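Local coordinates for protein putative phosphomethylpyrimidine kinase (Bacteroides thetaiotaomicron, PDB 3MBH) that binds pyridoxal and probably phosphorylates it with ATP, as a pyridoxal kinase of the ribokinase-like superfamily, at residues K8-H14 / F78-G84. Coordinates in Å, arbitrary orientation, origin at the centre of the assembly. Residue numbers count along the deposited sequence, not the author numbering.
Sequences KKIAAVH and FDAIYTG
Residues 8-14, on strand 9-17, run parallel to strand 80-83; the segment axes approach to 4.6 Å, with N-to-C directions 21° apart (signed crossing angle -21°). Residues 9-13 and 80-83 are extended (beta region). Ile10, Ala11, Ala12 and Val13 pair with Ala80, Ile81, Tyr82 and Thr83 (CA-CA 4.5–5.1 Å), and backbone amides zip them together: Ala11 N to Ala80 O 3.0 Å, Tyr82 N to Ala11 O 2.9 Å, Val13 N to Tyr82 O 2.9 Å, Gly84 N to Val13 O 2.8 Å. At the entry, the helical backbone of Asp79 (phi/psi -83/-22°) lets Lys9 O accept from both Asp79 N (2.8 Å) and Ala80 N (3.2 Å), while chi1 m and chi2 -72° place Asp79 OD2 to receive Lys9 N at 2.8 Å.

Ile10, Ala12, Ala80 and Tyr82 share one face. There Ile10 (m, t) sets CG1 4.1 Å from Ala80 CB and CG2 4.1 Å from Tyr82 CB. Tyr82 adopts t (chi2 24°), and His14 (m, chi2 -103°) presents its edge to the phenol face, centroids 4.3 Å apart and planes at 81°. On the other face Val13 (t) meets Ile81 (m, t), CG2 to CG2 4.1 Å, and Phe78 (m, chi2 -68°) lays its ring over Ala11, whose CB sits 3.6 Å from the centroid in a CH-pi contact.

Such parallel pairing belongs to the central sheet of the ribokinase-like alpha/beta fold; Gly84 lies about 6 Å (nearest atoms) from the bound pyridoxal. Strands 37-40 and 108-111 flank the pair, helices 24-33 and 223-236 pack on the Ile10–Tyr82 face, and Trp71 of helix 64-73 meets Phe78 edge-to-face.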
loop_
_atom_site.group_PDB
_atom_site.type_symbol
_atom_site.label_atom_id
_atom_site.label_comp_id
_atom_site.label_asym_id
_atom_site.label_seq_id
_atom_site.Cartn_x
_atom_site.Cartn_y
_atom_site.Cartn_z
ATOM N N LYS A 8 7.873 -1.387 -20.994
ATOM C CA LYS A 8 9.179 -1.548 -21.654
ATOM C C LYS A 8 9.682 -2.998 -21.542
ATOM O O LYS A 8 9.320 -3.720 -20.607
ATOM C CB LYS A 8 10.207 -0.548 -21.083
ATOM C CG LYS A 8 9.721 0.949 -21.036
ATOM C CD LYS A 8 8.959 1.346 -22.279
ATOM C CE LYS A 8 8.538 2.866 -22.323
ATOM N NZ LYS A 8 7.263 3.210 -21.566
ATOM N N LYS A 9 10.486 -3.418 -22.521
ATOM C CA LYS A 9 11.001 -4.775 -22.602
ATOM C C LYS A 9 12.530 -4.812 -22.416
ATOM O O LYS A 9 13.291 -4.005 -22.997
ATOM C CB LYS A 9 10.671 -5.429 -23.955
ATOM C CG LYS A 9 9.219 -5.432 -24.407
ATOM C CD LYS A 9 9.082 -6.287 -25.697
ATOM C CE LYS A 9 8.323 -5.610 -26.772
ATOM N NZ LYS A 9 6.834 -5.517 -26.544
ATOM N N ILE A 10 12.961 -5.761 -21.617
ATOM C CA ILE A 10 14.373 -6.001 -21.358
ATOM C C ILE A 10 14.781 -7.368 -21.841
ATOM O O ILE A 10 14.219 -8.370 -21.381
ATOM C CB ILE A 10 14.654 -5.890 -19.854
ATOM C CG1 ILE A 10 14.203 -4.513 -19.352
ATOM C CG2 ILE A 10 16.134 -6.136 -19.579
ATOM C CD1 ILE A 10 14.228 -4.349 -17.827
ATOM N N ALA A 11 15.746 -7.451 -22.746
ATOM C CA ALA A 11 16.275 -8.748 -23.131
ATOM C C ALA A 11 17.298 -9.148 -22.024
ATOM O O ALA A 11 18.260 -8.415 -21.786
ATOM C CB ALA A 11 16.940 -8.686 -24.545
ATOM N N ALA A 12 17.088 -10.309 -21.396
ATOM C CA ALA A 12 17.873 -10.792 -20.292
ATOM C C ALA A 12 18.731 -11.976 -20.728
ATOM O O ALA A 12 18.221 -13.079 -20.972
ATOM C CB ALA A 12 16.968 -11.168 -19.092
ATOM N N VAL A 13 20.022 -11.719 -20.883
ATOM C CA VAL A 13 21.016 -12.698 -21.371
ATOM C C VAL A 13 21.758 -13.308 -20.140
ATOM O O VAL A 13 22.807 -12.840 -19.735
ATOM C CB VAL A 13 21.999 -12.065 -22.408
ATOM C CG1 VAL A 13 22.829 -13.186 -23.078
ATOM C CG2 VAL A 13 21.210 -11.170 -23.444
ATOM N N HIS A 14 21.127 -14.329 -19.562
ATOM C CA HIS A 14 21.540 -14.947 -18.352
ATOM C C HIS A 14 21.158 -16.411 -18.449
ATOM O O HIS A 14 20.325 -16.789 -19.277
ATOM C CB HIS A 14 20.801 -14.372 -17.132
ATOM C CG HIS A 14 21.042 -12.914 -16.882
ATOM N ND1 HIS A 14 21.885 -12.472 -15.891
ATOM C CD2 HIS A 14 20.476 -11.807 -17.417
ATOM C CE1 HIS A 14 21.903 -11.148 -15.880
ATOM N NE2 HIS A 14 21.058 -10.712 -16.800
ATOM N N PHE A 78 13.852 -3.968 -28.063
ATOM C CA PHE A 78 14.144 -3.919 -26.639
ATOM C C PHE A 78 14.515 -2.541 -26.164
ATOM O O PHE A 78 15.259 -1.844 -26.818
ATOM C CB PHE A 78 15.233 -4.925 -26.275
ATOM C CG PHE A 78 14.858 -6.347 -26.609
ATOM C CD1 PHE A 78 13.852 -6.979 -25.914
ATOM C CD2 PHE A 78 15.477 -7.019 -27.637
ATOM C CE1 PHE A 78 13.492 -8.267 -26.248
ATOM C CE2 PHE A 78 15.146 -8.334 -27.951
ATOM C CZ PHE A 78 14.171 -8.959 -27.269
ATOM N N ASP A 79 14.013 -2.165 -25.009
ATOM C CA ASP A 79 14.364 -0.891 -24.372
ATOM C C ASP A 79 15.658 -1.039 -23.610
ATOM O O ASP A 79 16.368 -0.059 -23.369
ATOM C CB ASP A 79 13.226 -0.476 -23.480
ATOM C CG ASP A 79 11.924 -0.353 -24.271
ATOM O OD1 ASP A 79 11.856 0.615 -25.024
ATOM O OD2 ASP A 79 11.033 -1.255 -24.213
ATOM N N ALA A 80 15.990 -2.279 -23.257
ATOM C CA ALA A 80 17.242 -2.531 -22.606
ATOM C C ALA A 80 17.710 -3.929 -22.865
ATOM O O ALA A 80 16.912 -4.772 -23.195
ATOM C CB ALA A 80 17.133 -2.280 -21.126
ATOM N N ILE A 81 19.019 -4.143 -22.739
ATOM C CA ILE A 81 19.651 -5.460 -22.835
ATOM C C ILE A 81 20.573 -5.581 -21.622
ATOM O O ILE A 81 21.400 -4.697 -21.352
ATOM C CB ILE A 81 20.496 -5.665 -24.119
ATOM C CG1 ILE A 81 19.621 -5.459 -25.353
ATOM C CG2 ILE A 81 21.203 -7.081 -24.091
ATOM C CD1 ILE A 81 20.319 -5.486 -26.688
ATOM N N TYR A 82 20.381 -6.687 -20.884
ATOM C CA TYR A 82 21.045 -6.875 -19.606
ATOM C C TYR A 82 21.632 -8.257 -19.615
ATOM O O TYR A 82 20.904 -9.263 -19.618
ATOM C CB TYR A 82 20.012 -6.662 -18.475
ATOM C CG TYR A 82 20.353 -7.160 -17.090
ATOM C CD1 TYR A 82 21.670 -7.343 -16.679
ATOM C CD2 TYR A 82 19.347 -7.385 -16.152
ATOM C CE1 TYR A 82 21.956 -7.843 -15.437
ATOM C CE2 TYR A 82 19.637 -7.863 -14.891
ATOM C CZ TYR A 82 20.925 -8.062 -14.520
ATOM O OH TYR A 82 21.253 -8.549 -13.270
ATOM N N THR A 83 22.948 -8.302 -19.506
ATOM C CA THR A 83 23.666 -9.540 -19.597
ATOM C C THR A 83 24.296 -9.919 -18.282
ATOM O O THR A 83 24.683 -9.053 -17.490
ATOM C CB THR A 83 24.796 -9.482 -20.697
ATOM O OG1 THR A 83 25.938 -8.751 -20.218
ATOM C CG2 THR A 83 24.285 -8.875 -21.943
ATOM N N GLY A 84 24.477 -11.225 -18.087
ATOM C CA GLY A 84 25.190 -11.746 -16.935
ATOM C C GLY A 84 25.977 -13.012 -17.243
ATOM O O GLY A 84 26.893 -13.039 -18.151
#